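Long-range contacts in peptidase, zinc-dependent (Methanocorpusculum labreanum, PDB 3LMC), which probably cleaves peptide bonds as a zinc-dependent metallopeptidase of family M54, and carries an iron(III) ion at a second, four-cysteine metal site: residues F39-F44 and L93-D98; V54-K59 and V117-P122; F71-M76 and L87-L92. All coordinates share one frame; numbering follows the deposited sequence.

Contact 1. Residues F39-F44 and L93-D98; sequences FPLEGF and LVTPGD
Phe39 and Leu93 meet at about a right angle. Leu93 CD1 approaches the ring obliquely, 3.7 Å from Phe39 CD1, while its other methyl, Leu93 CD2, rests 4.0 Å from Phe39 CB. The ring is placed for this by a first torsion that sets CG anti to the backbone N (chi1 -167°), beside the carbonyl carbon. Two residues on, Leu41 sends its branched end over the chain beyond the strand. Its CD2 is a looser neighbour of the same leucine, 4.3 Å from Leu93 CD1, and its CD1 slants past Thr95, with OG1 only 3.1 Å from Leu41 CD1, a tight fit of methyl against hydroxyl. Leu41 CD1 also lies 3.7 Å from Gly97 CA; any CB on that glycine would run into the methyl, which ties the close approach to the absence of a side chain.

Polar atoms are bridged rather than bonded directly. Thr95 OG1 accepts from Gly97 N at 3.2 Å along an almost straight N-H line (174°), and gives its own hydrogen to a water 2.7 Å from Thr95 OG1. That water in turn donates to Phe39 O, so one molecule ties the loop carbonyl to the threonine and the hydroxyl is fixed by two partners. Helix 53-66 closes over the apolar part, with Val56 against Leu41, Lys59 against Phe39 and Leu60 against Leu93. The contact thus fastens the loop 39-44 to the point where the parallel strand 90-94 leaves the central sheet of this alpha/beta fold, and the hydroxyl-to-N link from Thr95 to Gly97 is an ST turn just after the strand ends.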
loop_
_atom_site.group_PDB
_atom_site.type_symbol
_atom_site.label_atom_id
_atom_site.label_comp_id
_atom_site.label_asym_id
_atom_site.label_seq_id
_atom_site.Cartn_x
_atom_site.Cartn_y
_atom_site.Cartn_z
ATOM N N PHE A 39 -11.104 -6.645 3.533
ATOM C CA PHE A 39 -10.289 -7.747 3.030
ATOM C C PHE A 39 -9.834 -8.598 4.210
ATOM O O PHE A 39 -8.837 -8.289 4.856
ATOM C CB PHE A 39 -9.080 -7.237 2.231
ATOM C CG PHE A 39 -8.381 -8.312 1.423
ATOM C CD1 PHE A 39 -7.272 -8.973 1.924
ATOM C CD2 PHE A 39 -8.843 -8.663 0.172
ATOM C CE1 PHE A 39 -6.634 -9.971 1.172
ATOM C CE2 PHE A 39 -8.224 -9.652 -0.570
ATOM C CZ PHE A 39 -7.121 -10.306 -0.068
ATOM N N PRO A 40 -10.580 -9.672 4.508
ATOM C CA PRO A 40 -10.223 -10.438 5.703
ATOM C C PRO A 40 -8.802 -10.942 5.554
ATOM O O PRO A 40 -8.443 -11.477 4.506
ATOM C CB PRO A 40 -11.235 -11.589 5.697
ATOM C CG PRO A 40 -12.408 -11.043 4.910
ATOM C CD PRO A 40 -11.767 -10.222 3.831
ATOM N N LEU A 41 -7.994 -10.737 6.585
ATOM C CA LEU A 41 -6.582 -11.049 6.521
ATOM C C LEU A 41 -6.298 -12.549 6.717
ATOM O O LEU A 41 -7.166 -13.318 7.107
ATOM C CB LEU A 41 -5.834 -10.175 7.543
ATOM C CG LEU A 41 -5.943 -8.672 7.222
ATOM C CD1 LEU A 41 -5.294 -7.793 8.297
ATOM C CD2 LEU A 41 -5.323 -8.401 5.851
ATOM N N GLU A 42 -5.077 -12.963 6.424
ATOM C CA GLU A 42 -4.701 -14.348 6.594
ATOM C C GLU A 42 -3.373 -14.380 7.333
ATOM O O GLU A 42 -2.712 -13.356 7.466
ATOM C CB GLU A 42 -4.578 -15.026 5.227
ATOM C CG GLU A 42 -4.736 -16.529 5.276
ATOM C CD GLU A 42 -4.439 -17.174 3.951
ATOM O OE1 GLU A 42 -4.792 -16.575 2.914
ATOM O OE2 GLU A 42 -3.848 -18.273 3.941
ATOM N N GLY A 43 -2.987 -15.548 7.827
ATOM C CA GLY A 43 -1.677 -15.698 8.420
ATOM C C GLY A 43 -1.551 -14.993 9.748
ATOM O O GLY A 43 -0.513 -14.414 10.057
ATOM N N PHE A 44 -2.609 -15.035 10.545
ATOM C CA PHE A 44 -2.563 -14.429 11.867
ATOM C C PHE A 44 -1.642 -15.247 12.773
ATOM O O PHE A 44 -1.584 -16.474 12.672
ATOM C CB PHE A 44 -3.969 -14.347 12.454
ATOM C CG PHE A 44 -4.012 -13.852 13.868
ATOM C CD1 PHE A 44 -3.943 -12.498 14.147
ATOM C CD2 PHE A 44 -4.143 -14.744 14.922
ATOM C CE1 PHE A 44 -3.992 -12.043 15.446
ATOM C CE2 PHE A 44 -4.197 -14.292 16.228
ATOM C CZ PHE A 44 -4.123 -12.941 16.490
ATOM N N LEU A 93 -3.323 -2.586 -0.900
ATOM C CA LEU A 93 -4.328 -2.853 0.132
ATOM C C LEU A 93 -4.034 -1.977 1.367
ATOM O O LEU A 93 -2.905 -1.939 1.865
ATOM C CB LEU A 93 -4.279 -4.334 0.524
ATOM C CG LEU A 93 -5.463 -5.087 1.148
ATOM C CD1 LEU A 93 -4.993 -6.031 2.257
ATOM C CD2 LEU A 93 -6.560 -4.177 1.630
ATOM N N VAL A 94 -5.047 -1.266 1.843
ATOM C CA VAL A 94 -4.935 -0.488 3.086
ATOM C C VAL A 94 -5.740 -1.244 4.125
ATOM O O VAL A 94 -6.960 -1.333 4.012
ATOM C CB VAL A 94 -5.508 0.920 2.913
ATOM C CG1 VAL A 94 -5.527 1.665 4.246
ATOM C CG2 VAL A 94 -4.696 1.689 1.884
ATOM N N THR A 95 -5.057 -1.814 5.116
ATOM C CA THR A 95 -5.682 -2.755 6.043
ATOM C C THR A 95 -5.545 -2.297 7.496
ATOM O O THR A 95 -4.543 -1.680 7.861
ATOM C CB THR A 95 -5.024 -4.145 5.924
ATOM O OG1 THR A 95 -5.572 -5.030 6.919
ATOM C CG2 THR A 95 -3.525 -4.027 6.158
ATOM N N PRO A 96 -6.527 -2.619 8.347
ATOM C CA PRO A 96 -6.376 -2.196 9.752
ATOM C C PRO A 96 -5.451 -3.101 10.568
ATOM O O PRO A 96 -5.107 -2.739 11.702
ATOM C CB PRO A 96 -7.804 -2.306 10.299
ATOM C CG PRO A 96 -8.402 -3.449 9.471
ATOM C CD PRO A 96 -7.860 -3.196 8.078
ATOM N N GLY A 97 -5.065 -4.258 10.027
ATOM C CA GLY A 97 -4.327 -5.243 10.810
ATOM C C GLY A 97 -2.885 -4.833 11.056
ATOM O O GLY A 97 -2.281 -4.193 10.206
ATOM N N ASP A 98 -2.338 -5.177 12.222
ATOM C CA ASP A 98 -0.912 -4.964 12.481
ATOM C C ASP A 98 -0.096 -6.020 11.714
ATOM O O ASP A 98 -0.395 -7.220 11.775
ATOM C CB ASP A 98 -0.598 -5.047 13.977
ATOM C CG ASP A 98 0.826 -4.595 14.308
ATOM O OD1 ASP A 98 1.314 -3.607 13.699
ATOM O OD2 ASP A 98 1.451 -5.227 15.187
HETATM O O HOH W 1 -7.479 -5.861 5.204
#

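Contact 2. Residues V54-K59 and V117-P122; sequences VKVLLK and VAIVSP
Just past the strand that receives Leu57, Ser121 OG is held by two groups: it donates to Gly97 O and accepts from His123 N. Ser121 follows strand 117-120, and its bond to Gly97 links it to the segment after strand 90-94. Both strands belong to the central five-stranded mixed sheet of this alpha/beta protein, assigned to peptidase family M54, and helix 53-66 lies on one face of it. The helix segment and strand 117-120 run at 132° to each other, their axes 8.1 Å apart at closest, and no hydrogen bond joins them.

Leu57 carries the packing. Its chi1 (-68°) sets CG anti to the carbonyl carbon; from there the CD2 branch meets the strand backbone, 3.6 Å from Ala118 C, and leans on Ile119 CB at 3.8 Å. Its CB is 3.9 Å from Val117 CG2. One residue earlier on the helix, Val56 and Ile119 cross at about a right angle, Ile119 CD1 3.7 Å from Val56 CG1. Ala118 points away from the helix to the other face of the sheet, where its methyl touches Glu150 and Leu154 of helix 136-154, the helix bearing the zinc ligands His149 and His153. Alternation along the strand therefore puts Val117 and Ile119 on helix 53-66 and Ala118 on the zinc-site side. Val117 CG2 lies 3.5 Å from Leu57 O.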
loop_
_atom_site.group_PDB
_atom_site.type_symbol
_atom_site.label_atom_id
_atom_site.label_comp_id
_atom_site.label_asym_id
_atom_site.label_seq_id
_atom_site.Cartn_x
_atom_site.Cartn_y
_atom_site.Cartn_z
ATOM N N VAL A 54 3.193 -11.428 4.128
ATOM C CA VAL A 54 3.524 -12.198 2.926
ATOM C C VAL A 54 2.319 -13.030 2.506
ATOM O O VAL A 54 1.951 -13.046 1.340
ATOM C CB VAL A 54 4.749 -13.112 3.128
ATOM C CG1 VAL A 54 4.989 -13.943 1.877
ATOM C CG2 VAL A 54 5.996 -12.280 3.469
ATOM N N LYS A 55 1.677 -13.687 3.469
ATOM C CA LYS A 55 0.461 -14.448 3.194
ATOM C C LYS A 55 -0.684 -13.593 2.687
ATOM O O LYS A 55 -1.408 -13.999 1.773
ATOM C CB LYS A 55 0.026 -15.236 4.424
ATOM C CG LYS A 55 0.843 -16.499 4.613
ATOM C CD LYS A 55 0.354 -17.319 5.781
ATOM C CE LYS A 55 1.217 -18.559 5.937
ATOM N NZ LYS A 55 0.764 -19.372 7.082
ATOM N N VAL A 56 -0.851 -12.408 3.271
ATOM C CA VAL A 56 -1.910 -11.509 2.817
ATOM C C VAL A 56 -1.650 -11.109 1.358
ATOM O O VAL A 56 -2.568 -11.052 0.551
ATOM C CB VAL A 56 -2.034 -10.250 3.712
ATOM C CG1 VAL A 56 -3.161 -9.343 3.214
ATOM C CG2 VAL A 56 -2.276 -10.644 5.200
ATOM N N LEU A 57 -0.391 -10.863 1.007
ATOM C CA LEU A 57 -0.084 -10.416 -0.343
ATOM C C LEU A 57 -0.387 -11.507 -1.387
ATOM O O LEU A 57 -0.912 -11.218 -2.469
ATOM C CB LEU A 57 1.362 -9.918 -0.430
ATOM C CG LEU A 57 1.682 -8.627 0.334
ATOM C CD1 LEU A 57 3.173 -8.345 0.307
ATOM C CD2 LEU A 57 0.917 -7.432 -0.245
ATOM N N LEU A 58 -0.077 -12.755 -1.049
ATOM C CA LEU A 58 -0.381 -13.894 -1.921
ATOM C C LEU A 58 -1.895 -14.035 -2.090
ATOM O O LEU A 58 -2.400 -14.275 -3.192
ATOM C CB LEU A 58 0.194 -15.195 -1.331
ATOM C CG LEU A 58 1.717 -15.231 -1.162
ATOM C CD1 LEU A 58 2.193 -16.559 -0.574
ATOM C CD2 LEU A 58 2.390 -14.982 -2.503
ATOM N N LYS A 59 -2.613 -13.896 -0.979
ATOM C CA LYS A 59 -4.068 -13.916 -0.997
ATOM C C LYS A 59 -4.634 -12.776 -1.860
ATOM O O LYS A 59 -5.661 -12.943 -2.530
ATOM C CB LYS A 59 -4.604 -13.807 0.430
ATOM C CG LYS A 59 -6.076 -14.022 0.542
ATOM C CD LYS A 59 -6.560 -13.770 1.976
ATOM C CE LYS A 59 -8.038 -14.123 2.134
ATOM N NZ LYS A 59 -8.470 -13.990 3.549
ATOM N N VAL A 117 1.445 -6.654 -6.095
ATOM C CA VAL A 117 0.573 -6.374 -4.945
ATOM C C VAL A 117 1.370 -5.787 -3.793
ATOM O O VAL A 117 2.505 -6.194 -3.549
ATOM C CB VAL A 117 -0.142 -7.636 -4.418
ATOM C CG1 VAL A 117 -1.231 -8.106 -5.407
ATOM C CG2 VAL A 117 0.888 -8.756 -4.114
ATOM N N ALA A 118 0.765 -4.843 -3.078
ATOM C CA ALA A 118 1.415 -4.213 -1.940
ATOM C C ALA A 118 0.393 -3.971 -0.840
ATOM O O ALA A 118 -0.820 -4.086 -1.062
ATOM C CB ALA A 118 2.079 -2.902 -2.356
ATOM N N ILE A 119 0.878 -3.634 0.350
ATOM C CA ILE A 119 -0.008 -3.447 1.491
ATOM C C ILE A 119 0.526 -2.361 2.414
ATOM O O ILE A 119 1.742 -2.230 2.579
ATOM C CB ILE A 119 -0.183 -4.779 2.287
ATOM C CG1 ILE A 119 -1.298 -4.668 3.329
ATOM C CG2 ILE A 119 1.116 -5.185 2.962
ATOM C CD1 ILE A 119 -1.716 -6.054 3.933
ATOM N N VAL A 120 -0.377 -1.568 2.991
ATOM C CA VAL A 120 -0.000 -0.651 4.064
ATOM C C VAL A 120 -0.994 -0.781 5.212
ATOM O O VAL A 120 -2.195 -0.982 4.989
ATOM C CB VAL A 120 0.079 0.811 3.603
ATOM C CG1 VAL A 120 -1.162 1.205 2.807
ATOM C CG2 VAL A 120 0.240 1.734 4.821
ATOM N N SER A 121 -0.493 -0.695 6.442
ATOM C CA SER A 121 -1.361 -0.793 7.601
ATOM C C SER A 121 -1.317 0.502 8.396
ATOM O O SER A 121 -0.250 0.907 8.864
ATOM C CB SER A 121 -0.925 -1.923 8.515
ATOM O OG SER A 121 -1.517 -1.729 9.792
ATOM N N PRO A 122 -2.468 1.166 8.539
ATOM C CA PRO A 122 -2.468 2.384 9.355
ATOM C C PRO A 122 -2.403 2.086 10.853
ATOM O O PRO A 122 -2.413 3.036 11.640
ATOM C CB PRO A 122 -3.804 3.033 9.007
ATOM C CG PRO A 122 -4.179 2.470 7.668
ATOM C CD PRO A 122 -3.694 1.046 7.737
#

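Contact 3. Residues F71-M76 and L87-L92; sequences FKPADM and LHEKIL
Glu89 folds back from the end of helix 78-88 against Phe71 and Pro73. Its CB stands 4.4 Å from Phe71 CB, and CG passes 3.5 Å from Phe71 O. A bend at the second torsion (chi2 -58°) then swings CD round toward the proline ring. Of the two carboxylate oxygens, OE1 lies near Phe71 O as one acceptor beside another, without a bond between them, and is satisfied instead by His4 NE2 of strand 3-7. OE2 meets Pro73 tip to tip, 3.3 Å from Pro73 CD, and also comes within 3.7 Å of CE of Met76, a selenomethionine. That same methyl slants past the histidine, with Met76 CE 3.8 Å from His88 CB.

The Phe71 ring takes Ile91 over one face, the two side chains crossing at about a right angle. Ile91 CD1 hangs 3.7 Å from the centroid of the Phe71 ring and 20° off its normal, a CH-pi contact displaced toward the rim carbons CE1 and CZ. The ring also meets His4 edge-to-face and touches Phe63 and Arg64 of helix 53-66. An alanine in place of Phe71 would probably leave a gap beside Ile91 CD1 and deprive His4 of its edge-to-face partner.

The loop has its own clasp: Lys72 NZ donates to Met76 O at 2.7 Å and to Pro73 O, which takes Met76 N from the opposite face of its plane. The latter bond closes a type I beta turn from Pro73 to Met76. Together these contacts close the segment that links helix 68-71, through that turn, to helix 78-88, from which the chain enters strand 90-94 of the central mixed beta-sheet of this alpha/beta fold.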
loop_
_atom_site.group_PDB
_atom_site.type_symbol
_atom_site.label_atom_id
_atom_site.label_comp_id
_atom_site.label_asym_id
_atom_site.label_seq_id
_atom_site.Cartn_x
_atom_site.Cartn_y
_atom_site.Cartn_z
ATOM N N PHE A 71 -11.200 -5.743 -11.397
ATOM C CA PHE A 71 -9.913 -5.131 -11.772
ATOM C C PHE A 71 -9.562 -5.070 -13.266
ATOM O O PHE A 71 -8.686 -4.291 -13.661
ATOM C CB PHE A 71 -8.764 -5.808 -11.018
ATOM C CG PHE A 71 -8.918 -5.766 -9.525
ATOM C CD1 PHE A 71 -8.590 -4.619 -8.811
ATOM C CD2 PHE A 71 -9.401 -6.870 -8.830
ATOM C CE1 PHE A 71 -8.746 -4.580 -7.430
ATOM C CE2 PHE A 71 -9.546 -6.838 -7.447
ATOM C CZ PHE A 71 -9.222 -5.699 -6.752
ATOM N N LYS A 72 -10.214 -5.889 -14.089
ATOM C CA LYS A 72 -9.859 -5.966 -15.510
ATOM C C LYS A 72 -10.455 -4.798 -16.295
ATOM O O LYS A 72 -11.661 -4.588 -16.257
ATOM C CB LYS A 72 -10.327 -7.301 -16.093
ATOM C CG LYS A 72 -10.119 -7.443 -17.591
ATOM C CD LYS A 72 -10.637 -8.783 -18.104
ATOM C CE LYS A 72 -12.103 -8.698 -18.524
ATOM N NZ LYS A 72 -12.382 -7.632 -19.555
ATOM N N PRO A 73 -9.610 -4.021 -16.998
ATOM C CA PRO A 73 -10.130 -2.960 -17.870
ATOM C C PRO A 73 -11.122 -3.556 -18.863
ATOM O O PRO A 73 -10.963 -4.715 -19.244
ATOM C CB PRO A 73 -8.883 -2.479 -18.620
ATOM C CG PRO A 73 -7.756 -2.802 -17.719
ATOM C CD PRO A 73 -8.140 -4.093 -17.036
ATOM N N ALA A 74 -12.132 -2.787 -19.263
ATOM C CA ALA A 74 -13.102 -3.254 -20.253
ATOM C C ALA A 74 -12.437 -3.703 -21.556
ATOM O O ALA A 74 -12.861 -4.674 -22.169
ATOM C CB ALA A 74 -14.134 -2.168 -20.535
ATOM N N ASP A 75 -11.389 -2.999 -21.973
ATOM C CA ASP A 75 -10.738 -3.294 -23.244
ATOM C C ASP A 75 -9.673 -4.387 -23.144
ATOM O O ASP A 75 -8.854 -4.537 -24.049
ATOM C CB ASP A 75 -10.130 -2.018 -23.854
ATOM C CG ASP A 75 -8.946 -1.483 -23.052
ATOM O OD1 ASP A 75 -8.506 -2.157 -22.089
ATOM O OD2 ASP A 75 -8.457 -0.381 -23.387
HETATM N N MSE A 76 -9.681 -5.143 -22.051
HETATM C CA MSE A 76 -8.693 -6.207 -21.858
HETATM C C MSE A 76 -9.295 -7.615 -21.921
HETATM O O MSE A 76 -10.191 -7.970 -21.147
HETATM C CB MSE A 76 -7.908 -6.020 -20.551
HETATM C CG MSE A 76 -6.833 -7.079 -20.353
HETATM SE SE MSE A 76 -5.945 -7.015 -18.607
HETATM C CE MSE A 76 -4.913 -5.380 -18.865
ATOM N N LEU A 87 0.914 -7.994 -13.862
ATOM C CA LEU A 87 1.782 -7.026 -14.556
ATOM C C LEU A 87 1.047 -5.694 -14.719
ATOM O O LEU A 87 1.668 -4.631 -14.740
ATOM C CB LEU A 87 2.198 -7.518 -15.960
ATOM C CG LEU A 87 2.715 -8.940 -16.219
ATOM C CD1 LEU A 87 3.162 -9.114 -17.691
ATOM C CD2 LEU A 87 3.865 -9.270 -15.272
ATOM N N HIS A 88 -0.279 -5.758 -14.830
ATOM C CA HIS A 88 -1.043 -4.603 -15.299
ATOM C C HIS A 88 -1.892 -3.916 -14.244
ATOM O O HIS A 88 -2.069 -2.698 -14.286
ATOM C CB HIS A 88 -1.920 -5.004 -16.488
ATOM C CG HIS A 88 -1.135 -5.376 -17.701
ATOM N ND1 HIS A 88 -0.742 -4.453 -18.645
ATOM C CD2 HIS A 88 -0.657 -6.571 -18.121
ATOM C CE1 HIS A 88 -0.050 -5.062 -19.591
ATOM N NE2 HIS A 88 0.013 -6.347 -19.298
ATOM N N GLU A 89 -2.436 -4.687 -13.311
ATOM C CA GLU A 89 -3.365 -4.119 -12.340
ATOM C C GLU A 89 -2.768 -4.194 -10.939
ATOM O O GLU A 89 -3.002 -5.140 -10.190
ATOM C CB GLU A 89 -4.721 -4.826 -12.421
ATOM C CG GLU A 89 -5.277 -4.895 -13.845
ATOM C CD GLU A 89 -5.453 -3.518 -14.490
ATOM O OE1 GLU A 89 -5.818 -2.556 -13.779
ATOM O OE2 GLU A 89 -5.234 -3.396 -15.717
ATOM N N LYS A 90 -1.957 -3.195 -10.614
ATOM C CA LYS A 90 -1.260 -3.165 -9.344
ATOM C C LYS A 90 -2.279 -2.851 -8.272
ATOM O O LYS A 90 -3.144 -2.004 -8.475
ATOM C CB LYS A 90 -0.198 -2.072 -9.358
ATOM C CG LYS A 90 0.794 -2.167 -10.520
ATOM C CD LYS A 90 1.409 -3.546 -10.642
ATOM C CE LYS A 90 2.530 -3.554 -11.733
ATOM N NZ LYS A 90 3.116 -4.926 -11.876
ATOM N N ILE A 91 -2.186 -3.527 -7.134
ATOM C CA ILE A 91 -3.076 -3.232 -6.017
ATOM C C ILE A 91 -2.315 -2.852 -4.755
ATOM O O ILE A 91 -1.371 -3.536 -4.366
ATOM C CB ILE A 91 -3.967 -4.435 -5.704
ATOM C CG1 ILE A 91 -4.871 -4.727 -6.906
ATOM C CG2 ILE A 91 -4.757 -4.212 -4.401
ATOM C CD1 ILE A 91 -5.600 -6.064 -6.819
ATOM N N LEU A 92 -2.743 -1.763 -4.122
ATOM C CA LEU A 92 -2.302 -1.419 -2.773
ATOM C C LEU A 92 -3.476 -1.634 -1.817
ATOM O O LEU A 92 -4.500 -0.946 -1.910
ATOM C CB LEU A 92 -1.840 0.044 -2.702
ATOM C CG LEU A 92 -1.539 0.592 -1.290
ATOM C CD1 LEU A 92 -0.478 -0.247 -0.593
ATOM C CD2 LEU A 92 -1.131 2.084 -1.288
#

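Overall arrangement
Contact 2 lies deepest, with every touching residue buried, and has apolar side chains and no hydrogen bond across its helix-to-sheet interface. Contact 1 is also buried but farther from the centre of the chain, and mixes leucine and phenylalanine packing with a water bridge. Contact 3, nearer the surface, adds a carboxylate and a lysine-clasped turn to its aromatic packing. Contacts 1 and 3 take opposite ends of strand 90-94, their centres about 22 Å apart, while contact 2 uses the adjacent strand 117-120. Backbone pairing of Ala118 with Ile91 couples contacts 2 and 3; Lys59 NZ to Pro40 O couples contacts 1 and 2. Helix 53-66 borders all three.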